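Local structure of protein, related to general stress protein 26(GS26) of B.subtilis (Clostridium acetobutylicum, 2HQ7) at residues 40-54 / 114-126. The protein is of unconfirmed function but belongs to the pyridoxamine 5'-phosphate oxidase family and is related to general stress protein 26, so it probably binds a flavin. Numbering follows the deposited sequence.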
loop_
_atom_site.group_PDB
_atom_site.type_symbol
_atom_site.label_atom_id
_atom_site.label_comp_id
_atom_site.label_asym_id
_atom_site.label_seq_id
_atom_site.Cartn_x
_atom_site.Cartn_y
_atom_site.Cartn_z
ATOM N N LEU B 40 12.422 9.084 6.780
ATOM C CA LEU B 40 13.554 9.824 7.305
ATOM C C LEU B 40 13.293 10.185 8.774
ATOM O O LEU B 40 14.180 10.104 9.606
ATOM C CB LEU B 40 13.770 11.104 6.494
ATOM C CG LEU B 40 14.158 10.906 5.043
ATOM C CD1 LEU B 40 14.221 12.277 4.312
ATOM C CD2 LEU B 40 15.433 10.137 4.829
ATOM N N LYS B 41 12.071 10.568 9.091
ATOM C CA LYS B 41 11.761 11.046 10.434
ATOM C C LYS B 41 10.271 10.998 10.649
ATOM O O LYS B 41 9.496 11.107 9.692
ATOM C CB LYS B 41 12.242 12.513 10.600
ATOM C CG LYS B 41 11.905 13.139 11.965
ATOM C CD LYS B 41 12.452 14.532 12.145
ATOM C CE LYS B 41 12.335 14.971 13.621
ATOM N NZ LYS B 41 13.402 14.354 14.434
ATOM N N HIS B 42 9.856 10.838 11.895
ATOM C CA HIS B 42 8.475 11.115 12.200
ATOM C C HIS B 42 8.277 11.769 13.546
ATOM O O HIS B 42 9.153 11.697 14.414
ATOM C CB HIS B 42 7.642 9.845 12.105
ATOM C CG HIS B 42 7.934 8.849 13.166
ATOM N ND1 HIS B 42 7.056 8.582 14.192
ATOM C CD2 HIS B 42 9.005 8.045 13.360
ATOM C CE1 HIS B 42 7.574 7.645 14.972
ATOM N NE2 HIS B 42 8.762 7.312 14.496
ATOM N N ASP B 43 7.124 12.432 13.681
ATOM C CA ASP B 43 6.669 12.966 14.940
ATOM C C ASP B 43 5.386 12.254 15.358
ATOM O O ASP B 43 4.285 12.638 14.961
ATOM C CB ASP B 43 6.428 14.469 14.817
ATOM C CG ASP B 43 6.000 15.107 16.144
ATOM O OD1 ASP B 43 6.135 14.460 17.205
ATOM O OD2 ASP B 43 5.532 16.263 16.120
ATOM N N GLY B 44 5.517 11.237 16.203
ATOM C CA GLY B 44 4.370 10.423 16.535
ATOM C C GLY B 44 3.624 9.992 15.288
ATOM O O GLY B 44 4.253 9.544 14.328
ATOM N N LEU B 45 2.297 10.131 15.300
ATOM C CA LEU B 45 1.471 9.838 14.108
ATOM C C LEU B 45 1.046 11.092 13.371
ATOM O O LEU B 45 0.260 11.038 12.419
ATOM C CB LEU B 45 0.206 9.087 14.489
ATOM C CG LEU B 45 0.341 7.824 15.318
ATOM C CD1 LEU B 45 -1.024 7.194 15.486
ATOM C CD2 LEU B 45 1.295 6.897 14.638
ATOM N N LYS B 46 1.592 12.221 13.778
ATOM C CA LYS B 46 1.192 13.513 13.218
ATOM C C LYS B 46 1.892 13.862 11.925
ATOM O O LYS B 46 1.317 14.519 11.047
ATOM C CB LYS B 46 1.544 14.625 14.231
ATOM C CG LYS B 46 0.969 14.424 15.619
ATOM C CD LYS B 46 1.120 15.667 16.506
ATOM C CE LYS B 46 2.283 15.561 17.496
ATOM N NZ LYS B 46 2.629 16.907 18.129
ATOM N N LYS B 47 3.171 13.523 11.837
ATOM C CA LYS B 47 4.009 14.056 10.763
ATOM C C LYS B 47 5.109 13.071 10.401
ATOM O O LYS B 47 5.771 12.497 11.267
ATOM C CB LYS B 47 4.616 15.439 11.133
ATOM C CG LYS B 47 4.102 16.609 10.294
ATOM C CD LYS B 47 4.865 17.926 10.547
ATOM C CE LYS B 47 4.252 19.146 9.823
ATOM N NZ LYS B 47 5.183 20.351 9.739
ATOM N N PHE B 48 5.282 12.873 9.099
ATOM C CA PHE B 48 6.312 11.984 8.574
ATOM C C PHE B 48 7.130 12.716 7.528
ATOM O O PHE B 48 6.593 13.394 6.660
ATOM C CB PHE B 48 5.669 10.766 7.953
ATOM C CG PHE B 48 5.082 9.850 8.954
ATOM C CD1 PHE B 48 3.895 10.192 9.603
ATOM C CD2 PHE B 48 5.730 8.698 9.311
ATOM C CE1 PHE B 48 3.349 9.385 10.550
ATOM C CE2 PHE B 48 5.170 7.866 10.265
ATOM C CZ PHE B 48 3.990 8.225 10.888
ATOM N N TRP B 49 8.425 12.522 7.558
ATOM C CA TRP B 49 9.297 13.067 6.526
ATOM C C TRP B 49 9.851 11.858 5.811
ATOM O O TRP B 49 10.368 10.939 6.449
ATOM C CB TRP B 49 10.426 13.887 7.165
ATOM C CG TRP B 49 9.971 15.194 7.720
ATOM C CD1 TRP B 49 9.975 16.386 7.083
ATOM C CD2 TRP B 49 9.442 15.439 9.028
ATOM N NE1 TRP B 49 9.457 17.354 7.897
ATOM C CE2 TRP B 49 9.184 16.801 9.120
ATOM C CE3 TRP B 49 9.234 14.644 10.150
ATOM C CZ2 TRP B 49 8.638 17.380 10.263
ATOM C CZ3 TRP B 49 8.711 15.203 11.278
ATOM C CH2 TRP B 49 8.430 16.577 11.338
ATOM N N LEU B 50 9.701 11.844 4.497
ATOM C CA LEU B 50 10.004 10.647 3.733
ATOM C C LEU B 50 10.938 10.967 2.611
ATOM O O LEU B 50 10.982 12.110 2.127
ATOM C CB LEU B 50 8.722 10.065 3.144
ATOM C CG LEU B 50 7.548 9.754 4.056
ATOM C CD1 LEU B 50 6.330 9.517 3.214
ATOM C CD2 LEU B 50 7.868 8.509 4.979
ATOM N N SER B 51 11.671 9.952 2.190
ATOM C CA SER B 51 12.544 10.035 1.029
ATOM C C SER B 51 12.118 9.122 -0.108
ATOM O O SER B 51 11.710 8.010 0.117
ATOM C CB SER B 51 13.963 9.626 1.394
ATOM O OG SER B 51 14.831 10.011 0.364
ATOM N N THR B 52 12.259 9.622 -1.327
ATOM C CA THR B 52 12.087 8.817 -2.518
ATOM C C THR B 52 12.940 9.386 -3.642
ATOM O O THR B 52 13.482 10.508 -3.545
ATOM C CB THR B 52 10.598 8.726 -2.921
ATOM O OG1 THR B 52 10.396 7.612 -3.803
ATOM C CG2 THR B 52 10.100 10.046 -3.559
ATOM N N ASN B 53 13.075 8.600 -4.702
ATOM C CA ASN B 53 13.814 9.037 -5.879
ATOM C C ASN B 53 13.038 10.084 -6.681
ATOM O O ASN B 53 11.839 9.942 -6.915
ATOM C CB ASN B 53 14.184 7.844 -6.753
ATOM C CG ASN B 53 12.961 7.031 -7.177
ATOM O OD1 ASN B 53 12.563 6.058 -6.501
ATOM N ND2 ASN B 53 12.333 7.452 -8.273
ATOM N N THR B 54 13.734 11.149 -7.080
ATOM C CA THR B 54 13.159 12.142 -7.977
ATOM C C THR B 54 12.711 11.427 -9.238
ATOM O O THR B 54 13.517 10.810 -9.922
ATOM C CB THR B 54 14.168 13.207 -8.372
ATOM O OG1 THR B 54 14.886 13.629 -7.211
ATOM C CG2 THR B 54 13.461 14.409 -9.030
ATOM N N ASP B 114 22.503 15.117 -4.252
ATOM C CA ASP B 114 22.173 14.100 -5.253
ATOM C C ASP B 114 20.877 14.528 -5.925
ATOM O O ASP B 114 19.915 14.886 -5.240
ATOM C CB ASP B 114 22.020 12.732 -4.594
ATOM C CG ASP B 114 22.061 11.564 -5.590
ATOM O OD1 ASP B 114 21.163 11.429 -6.451
ATOM O OD2 ASP B 114 22.966 10.724 -5.451
ATOM N N PRO B 115 20.849 14.556 -7.267
ATOM C CA PRO B 115 19.623 14.989 -7.908
ATOM C C PRO B 115 18.456 14.019 -7.718
ATOM O O PRO B 115 17.336 14.415 -7.937
ATOM C CB PRO B 115 20.009 15.088 -9.386
ATOM C CG PRO B 115 21.178 14.216 -9.536
ATOM C CD PRO B 115 21.909 14.253 -8.252
ATOM N N ASP B 116 18.707 12.770 -7.302
ATOM C CA ASP B 116 17.646 11.834 -7.059
ATOM C C ASP B 116 17.094 11.813 -5.627
ATOM O O ASP B 116 16.218 11.000 -5.334
ATOM C CB ASP B 116 18.118 10.424 -7.410
ATOM C CG ASP B 116 18.587 10.317 -8.846
ATOM O OD1 ASP B 116 17.848 10.763 -9.752
ATOM O OD2 ASP B 116 19.708 9.809 -9.059
ATOM N N TYR B 117 17.625 12.649 -4.742
ATOM C CA TYR B 117 17.150 12.720 -3.372
ATOM C C TYR B 117 16.015 13.728 -3.338
ATOM O O TYR B 117 16.233 14.914 -3.510
ATOM C CB TYR B 117 18.301 13.120 -2.455
ATOM C CG TYR B 117 17.963 13.469 -1.003
ATOM C CD1 TYR B 117 17.048 12.741 -0.283
ATOM C CD2 TYR B 117 18.604 14.518 -0.357
ATOM C CE1 TYR B 117 16.751 13.063 1.047
ATOM C CE2 TYR B 117 18.311 14.859 0.989
ATOM C CZ TYR B 117 17.377 14.130 1.671
ATOM O OH TYR B 117 17.088 14.436 2.987
ATOM N N THR B 118 14.798 13.241 -3.151
ATOM C CA THR B 118 13.629 14.093 -2.909
ATOM C C THR B 118 13.151 13.868 -1.475
ATOM O O THR B 118 13.106 12.743 -1.004
ATOM C CB THR B 118 12.500 13.781 -3.911
ATOM O OG1 THR B 118 12.862 14.304 -5.191
ATOM C CG2 THR B 118 11.127 14.393 -3.491
ATOM N N ALA B 119 12.847 14.949 -0.763
ATOM C CA ALA B 119 12.330 14.835 0.582
ATOM C C ALA B 119 10.905 15.339 0.594
ATOM O O ALA B 119 10.589 16.362 -0.034
ATOM C CB ALA B 119 13.167 15.615 1.544
ATOM N N LEU B 120 10.054 14.631 1.313
ATOM C CA LEU B 120 8.624 14.982 1.409
ATOM C C LEU B 120 8.189 15.106 2.852
ATOM O O LEU B 120 8.748 14.479 3.732
ATOM C CB LEU B 120 7.766 13.916 0.712
ATOM C CG LEU B 120 8.194 13.750 -0.735
ATOM C CD1 LEU B 120 9.197 12.612 -0.774
ATOM C CD2 LEU B 120 7.070 13.462 -1.647
ATOM N N CYS B 121 7.207 15.950 3.107
ATOM C CA CYS B 121 6.626 16.016 4.451
ATOM C C CYS B 121 5.134 15.654 4.378
ATOM O O CYS B 121 4.362 16.327 3.693
ATOM C CB CYS B 121 6.845 17.402 5.020
ATOM S SG CYS B 121 6.224 17.558 6.664
ATOM N N PHE B 122 4.766 14.537 5.018
ATOM C CA PHE B 122 3.374 14.108 5.148
ATOM C C PHE B 122 2.777 14.547 6.477
ATOM O O PHE B 122 3.373 14.326 7.509
ATOM C CB PHE B 122 3.293 12.588 5.092
ATOM C CG PHE B 122 1.916 12.021 5.436
ATOM C CD1 PHE B 122 0.881 12.032 4.504
ATOM C CD2 PHE B 122 1.701 11.382 6.653
ATOM C CE1 PHE B 122 -0.374 11.468 4.808
ATOM C CE2 PHE B 122 0.477 10.784 6.953
ATOM C CZ PHE B 122 -0.568 10.820 6.043
ATOM N N THR B 123 1.575 15.110 6.436
ATOM C CA THR B 123 0.834 15.536 7.632
ATOM C C THR B 123 -0.449 14.741 7.682
ATOM O O THR B 123 -1.244 14.850 6.760
ATOM C CB THR B 123 0.488 17.054 7.537
ATOM O OG1 THR B 123 1.707 17.795 7.472
ATOM C CG2 THR B 123 -0.363 17.545 8.727
ATOM N N ALA B 124 -0.617 13.894 8.718
ATOM C CA ALA B 124 -1.777 13.007 8.860
ATOM C C ALA B 124 -3.011 13.716 9.395
ATOM O O ALA B 124 -2.924 14.483 10.336
ATOM C CB ALA B 124 -1.428 11.779 9.784
ATOM N N GLU B 125 -4.165 13.452 8.788
ATOM C CA GLU B 125 -5.452 13.973 9.270
ATOM C C GLU B 125 -6.169 12.916 10.118
ATOM O O GLU B 125 -6.728 13.229 11.168
ATOM C CB GLU B 125 -6.342 14.364 8.101
ATOM C CG GLU B 125 -5.835 15.589 7.274
ATOM C CD GLU B 125 -6.392 15.602 5.844
ATOM O OE1 GLU B 125 -7.510 15.060 5.630
ATOM O OE2 GLU B 125 -5.699 16.127 4.937
ATOM N N TRP B 126 -6.168 11.667 9.651
ATOM C CA TRP B 126 -6.757 10.576 10.439
ATOM C C TRP B 126 -6.126 9.237 10.132
ATOM O O TRP B 126 -5.281 9.118 9.252
ATOM C CB TRP B 126 -8.283 10.510 10.236
ATOM C CG TRP B 126 -8.728 10.303 8.839
ATOM C CD1 TRP B 126 -8.886 11.261 7.891
ATOM C CD2 TRP B 126 -9.111 9.059 8.228
ATOM N NE1 TRP B 126 -9.325 10.688 6.714
ATOM C CE2 TRP B 126 -9.480 9.342 6.899
ATOM C CE3 TRP B 126 -9.172 7.737 8.675
ATOM C CZ2 TRP B 126 -9.902 8.347 6.006
ATOM C CZ3 TRP B 126 -9.592 6.760 7.795
ATOM C CH2 TRP B 126 -9.949 7.068 6.474
HETATM O O HOH W 1 -0.844 15.606 11.988
HETATM O O HOH W 2 15.744 9.269 -9.618
#
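Phe48 and Phe122 form a hydrogen-bonded pair in an antiparallel strand pairing, 47-53 against 117-126, within the FMN-binding split barrel characteristic of the pyridoxamine 5'-phosphate oxidase family. Phe48 N gives a nearly straight bond (170°) to Phe122 O, and Phe122 N returns one of 2.7 Å to Phe48 O. The two side chains lie side by side on the face that also carries Leu50 and Leu120, with Phe48 CD1 at the edge of the Phe122 ring, 3.9 Å from Phe122 CD2. Leu70 of strand 67-74 packs against both phenylalanines.

On the other face, Cys121 makes a sulfur-aromatic contact with the Trp49 indole. Cys121 CB lies 3.9 Å from Trp49 CD1; a chi1 of -178° then carries Cys121 SG over the five-membered ring, offset toward its rim and 3.5 Å from Trp49 NE1. Beside it runs the extended chain of Lys47, whose CE lies over both Cys121 SG (4.0 Å) and Thr123 OG1 (3.7 Å).

Farther along, the Ser51 hydroxyl, hydrogen-bonded to Tyr108, meets the Tyr117 ring at its edge. Beyond Thr52, Thr54 N bonds to Asp116 O, while Thr54 OG1 donates to Pro115 O on a lone pair in the carbonyl plane, at 2.7 Å.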